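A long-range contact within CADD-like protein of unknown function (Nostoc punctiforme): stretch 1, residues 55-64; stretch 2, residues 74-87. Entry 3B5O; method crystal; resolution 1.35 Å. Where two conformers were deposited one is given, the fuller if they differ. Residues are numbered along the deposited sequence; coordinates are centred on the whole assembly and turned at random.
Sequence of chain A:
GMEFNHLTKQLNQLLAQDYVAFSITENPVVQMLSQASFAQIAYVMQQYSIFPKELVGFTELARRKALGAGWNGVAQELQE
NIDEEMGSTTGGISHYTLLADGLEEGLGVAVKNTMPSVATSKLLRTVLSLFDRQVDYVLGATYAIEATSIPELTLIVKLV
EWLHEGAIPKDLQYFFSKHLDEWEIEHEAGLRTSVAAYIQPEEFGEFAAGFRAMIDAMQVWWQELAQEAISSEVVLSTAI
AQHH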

# COMPACT_ATOMS: atom_id res chain seq x y z
N LEU A 55 7.38 -1.38 1.52
CA LEU A 55 7.10 0.05 1.41
C LEU A 55 7.94 0.89 2.38
O LEU A 55 8.19 2.04 2.10
CB LEU A 55 5.61 0.35 1.55
CG LEU A 55 4.72 0.03 0.35
CD1 LEU A 55 3.27 0.17 0.77
CD2 LEU A 55 5.08 0.95 -0.87
N VAL A 56 8.42 0.32 3.48
CA VAL A 56 9.27 1.07 4.40
C VAL A 56 10.58 1.44 3.66
O VAL A 56 11.02 2.60 3.69
CB VAL A 56 9.54 0.33 5.68
CG1 VAL A 56 10.38 1.18 6.59
CG2 VAL A 56 8.21 -0.04 6.38
N GLY A 57 11.17 0.46 2.98
CA GLY A 57 12.37 0.73 2.20
C GLY A 57 12.13 1.71 1.06
O GLY A 57 13.00 2.54 0.78
N PHE A 58 10.98 1.62 0.39
CA PHE A 58 10.71 2.61 -0.66
C PHE A 58 10.56 4.01 -0.06
O PHE A 58 11.00 4.98 -0.65
CB PHE A 58 9.49 2.22 -1.48
CG PHE A 58 9.70 1.01 -2.34
CD1 PHE A 58 10.67 1.00 -3.32
CD2 PHE A 58 8.89 -0.10 -2.21
CE1 PHE A 58 10.87 -0.13 -4.10
CE2 PHE A 58 9.08 -1.21 -3.00
CZ PHE A 58 10.06 -1.22 -3.93
N THR A 59 9.93 4.10 1.10
CA THR A 59 9.79 5.41 1.77
C THR A 59 11.17 5.98 2.12
O THR A 59 11.40 7.19 2.01
CB THR A 59 8.89 5.29 3.02
OG1 THR A 59 7.61 4.78 2.62
CG2 THR A 59 8.68 6.65 3.66
N GLU A 60 12.11 5.12 2.51
CA GLU A 60 13.49 5.52 2.72
C GLU A 60 14.13 6.08 1.47
O GLU A 60 14.85 7.07 1.52
CB GLU A 60 14.31 4.37 3.29
CG GLU A 60 15.79 4.62 3.44
CD GLU A 60 16.17 5.74 4.36
OE1 GLU A 60 15.36 6.18 5.18
OE2 GLU A 60 17.36 6.14 4.26
N LEU A 61 13.88 5.46 0.33
CA LEU A 61 14.41 6.00 -0.92
C LEU A 61 13.83 7.38 -1.20
O LEU A 61 14.53 8.29 -1.65
CB LEU A 61 14.14 5.07 -2.08
CG LEU A 61 14.82 3.71 -2.05
CD1 LEU A 61 14.45 2.89 -3.29
CD2 LEU A 61 16.34 3.86 -1.91
N ALA A 62 12.54 7.56 -0.93
CA ALA A 62 11.91 8.88 -1.11
C ALA A 62 12.50 9.91 -0.15
O ALA A 62 12.71 11.07 -0.53
CB ALA A 62 10.39 8.77 -0.89
N ARG A 63 12.79 9.49 1.08
CA ARG A 63 13.41 10.38 2.06
C ARG A 63 14.75 10.89 1.53
O ARG A 63 15.08 12.08 1.63
CB ARG A 63 13.58 9.66 3.39
CG ARG A 63 14.09 10.57 4.51
CD ARG A 63 14.45 9.80 5.76
NE ARG A 63 15.66 9.00 5.59
CZ ARG A 63 16.89 9.48 5.67
NH1 ARG A 63 17.12 10.75 5.93
NH2 ARG A 63 17.91 8.67 5.47
N ARG A 64 15.53 9.99 0.95
CA ARG A 64 16.83 10.36 0.41
C ARG A 64 16.71 11.27 -0.80
O ARG A 64 17.51 12.20 -0.97
CB ARG A 64 17.62 9.10 0.07
CG ARG A 64 18.02 8.33 1.31
CD ARG A 64 18.55 6.92 1.05
NE ARG A 64 19.09 6.48 2.32
CZ ARG A 64 20.35 6.68 2.73
NH1 ARG A 64 21.30 7.15 1.92
NH2 ARG A 64 20.65 6.32 3.94
N VAL A 74 10.14 17.70 4.07
CA VAL A 74 9.58 16.46 3.52
C VAL A 74 10.38 15.26 4.02
O VAL A 74 9.80 14.26 4.45
CB VAL A 74 9.58 16.49 1.98
CG1 VAL A 74 9.09 15.15 1.40
CG2 VAL A 74 8.71 17.65 1.45
N ALA A 75 11.70 15.36 3.99
CA ALA A 75 12.55 14.30 4.53
C ALA A 75 12.19 14.03 5.99
O ALA A 75 12.16 12.89 6.43
CB ALA A 75 14.02 14.63 4.37
N GLN A 76 11.92 15.09 6.76
CA GLN A 76 11.57 14.91 8.16
C GLN A 76 10.24 14.18 8.30
O GLN A 76 10.12 13.26 9.11
CB GLN A 76 11.51 16.26 8.89
CG GLN A 76 11.15 16.14 10.37
CD GLN A 76 12.12 15.25 11.12
OE1 GLN A 76 13.34 15.42 11.01
NE2 GLN A 76 11.60 14.28 11.87
N GLU A 77 9.24 14.58 7.52
CA GLU A 77 7.93 13.91 7.56
C GLU A 77 8.08 12.43 7.18
O GLU A 77 7.49 11.56 7.81
CB GLU A 77 6.94 14.57 6.62
CG GLU A 77 5.53 14.04 6.70
CD GLU A 77 4.82 14.39 8.02
OE1 GLU A 77 5.24 15.34 8.70
OE2 GLU A 77 3.83 13.70 8.36
N LEU A 78 8.89 12.16 6.17
CA LEU A 78 9.09 10.76 5.73
C LEU A 78 9.82 9.95 6.79
O LEU A 78 9.50 8.79 7.01
CB LEU A 78 9.81 10.70 4.39
CG LEU A 78 8.97 11.24 3.24
CD1 LEU A 78 9.83 11.33 1.99
CD2 LEU A 78 7.72 10.39 3.01
N GLN A 79 10.77 10.56 7.49
CA GLN A 79 11.39 9.87 8.63
C GLN A 79 10.38 9.52 9.71
O GLN A 79 10.41 8.41 10.26
CB GLN A 79 12.53 10.70 9.23
CG GLN A 79 13.28 9.96 10.33
CD GLN A 79 14.05 8.77 9.81
OE1 GLN A 79 13.72 7.60 10.12
NE2 GLN A 79 15.06 9.03 9.00
N GLU A 80 9.47 10.44 10.01
CA GLU A 80 8.44 10.13 10.99
C GLU A 80 7.55 8.96 10.52
O GLU A 80 7.21 8.09 11.32
CB GLU A 80 7.62 11.38 11.34
CG GLU A 80 8.48 12.44 12.04
CD GLU A 80 7.71 13.71 12.36
OE1 GLU A 80 6.47 13.63 12.54
OE2 GLU A 80 8.36 14.79 12.45
N ASN A 81 7.20 8.92 9.22
CA ASN A 81 6.41 7.81 8.68
C ASN A 81 7.16 6.50 8.89
O ASN A 81 6.58 5.52 9.36
CB ASN A 81 6.16 7.93 7.17
CG ASN A 81 5.18 9.03 6.79
OD1 ASN A 81 4.92 9.24 5.61
ND2 ASN A 81 4.64 9.72 7.77
N ILE A 82 8.44 6.49 8.53
CA ILE A 82 9.27 5.30 8.68
C ILE A 82 9.31 4.86 10.14
O ILE A 82 9.09 3.69 10.46
CB ILE A 82 10.69 5.56 8.16
CG1 ILE A 82 10.68 5.66 6.63
CG2 ILE A 82 11.66 4.48 8.60
CD1 ILE A 82 11.89 6.36 6.08
N ASP A 83 9.54 5.81 11.03
CA ASP A 83 9.59 5.52 12.47
C ASP A 83 8.27 4.88 12.94
O ASP A 83 8.26 3.88 13.66
CB ASP A 83 9.84 6.79 13.30
CG ASP A 83 11.22 7.39 13.08
OD1 ASP A 83 12.09 6.74 12.49
OD2 ASP A 83 11.41 8.55 13.53
N GLU A 84 7.15 5.46 12.51
CA GLU A 84 5.84 4.91 12.86
C GLU A 84 5.61 3.51 12.29
O GLU A 84 5.21 2.60 12.99
CB GLU A 84 4.72 5.86 12.42
CG GLU A 84 3.32 5.33 12.69
N GLU A 85 5.91 3.31 11.02
CA GLU A 85 5.74 1.99 10.44
C GLU A 85 6.63 0.94 11.13
O GLU A 85 6.27 -0.22 11.19
CB GLU A 85 6.04 1.99 8.92
CG GLU A 85 5.07 2.84 8.09
CD GLU A 85 3.62 2.45 8.28
OE1 GLU A 85 3.31 1.25 8.15
OE2 GLU A 85 2.80 3.35 8.56
N MSE A 86 7.77 1.37 11.67
CA MSE A 86 8.67 0.45 12.35
C MSE A 86 8.39 0.34 13.86
O MSE A 86 9.11 -0.35 14.56
CB MSE A 86 10.12 0.85 12.08
CG MSE A 86 10.48 0.71 10.58
SE MSE A 86 12.32 1.08 10.16
CE MSE A 86 13.07 -0.61 10.68
N GLY A 87 7.33 1.01 14.32
CA GLY A 87 6.78 0.78 15.65
C GLY A 87 6.79 1.90 16.66
O GLY A 87 6.47 1.64 17.84
O HOH W 1 15.44 12.88 7.20

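Two helices of one chain pack side by side here, running nearly antiparallel: the angle between their N-to-C directions is 163° and their axes approach to 8.8 Å. The shallow crossing keeps side chains in register over several turns, so that Val-56 lies opposite Ile-82 at one end and Arg-63 opposite Ala-75 at the other. The spacing is not uniform. The CA atoms of Val-56 and Ile-82 are 6.0 Å apart, whereas those of Arg-63 and Ala-75 are only 4.7 Å apart. A methyl side chain suits the narrow end, for the short side chain of Ala-75, directed sideways, adds little bulk beside the close backbones, and the aliphatic part of Arg-63 runs past it, with CG of Arg-63 3.6 Å from O of Ala-75.

The fit is of the knobs-into-holes kind, and it is reciprocal. The side chain of Ile-82 enters a hollow bounded by Val-56, Thr-59, Glu-60 and Arg-63. Its CA-to-CB bond points sideways, yet the end of the side chain comes nearer to the first helix. With chi1 at m and chi2 at t, CG1 of Ile-82 lies 3.7 Å from CG2 of Thr-59, CD1 of Ile-82 reaches to 3.6 Å from OE1 of Glu-60, and CG2 of Ile-82 rests 4.1 Å from CG1 of Val-56. A branched, wholly apolar side chain can thus touch several walls of the hollow at once.

In return, Arg-63 sits among Ala-75, Leu-78, Gln-79 and Ile-82. An arginine can serve as a knob because its first three side-chain carbons are apolar: CB of Arg-63 packs 4.0 Å from CB of Leu-78, and CD of Arg-63 lies 4.3 Å from CD1 of Ile-82. Its charged end is accommodated within its own helix, where NE of Arg-63 donates to OE1 of Glu-60 at 2.9 Å and NH2 of Arg-63 forms a salt bridge with OE2 of Glu-60, also at 2.9 Å. The side chain of Gln-79 covers one face of the guanidinium. A water links the helices as well, accepting from NH1 of Arg-63 at 3.0 Å and donating weakly to O of Ala-75 at 3.4 Å.

Leu-78, buried and directed toward the first helix, fills the space beside Arg-63. Its CD1 lies 3.9 Å from CB of Ala-62, whose small side chain leaves room for the leucine branch, while CD2 of Leu-78 meets CG2 of Thr-59, also at 3.9 Å. Threonine suits this position because its two ends face different needs: OG1 of Thr-59 donates to O of Leu-55 at 2.8 Å, one turn back, leaving the methyl to pack against Leu-78 and Ile-82.

At the far end Val-56 points toward the second helix. Its CG2 lies 3.9 Å from CB of Glu-85, and its CG1 lies 4.0 Å from CG of the selenomethionine Met-86. No clear direct hydrogen bond crosses between the stretches, so the 500 Å² they bury owes its fit chiefly to shape.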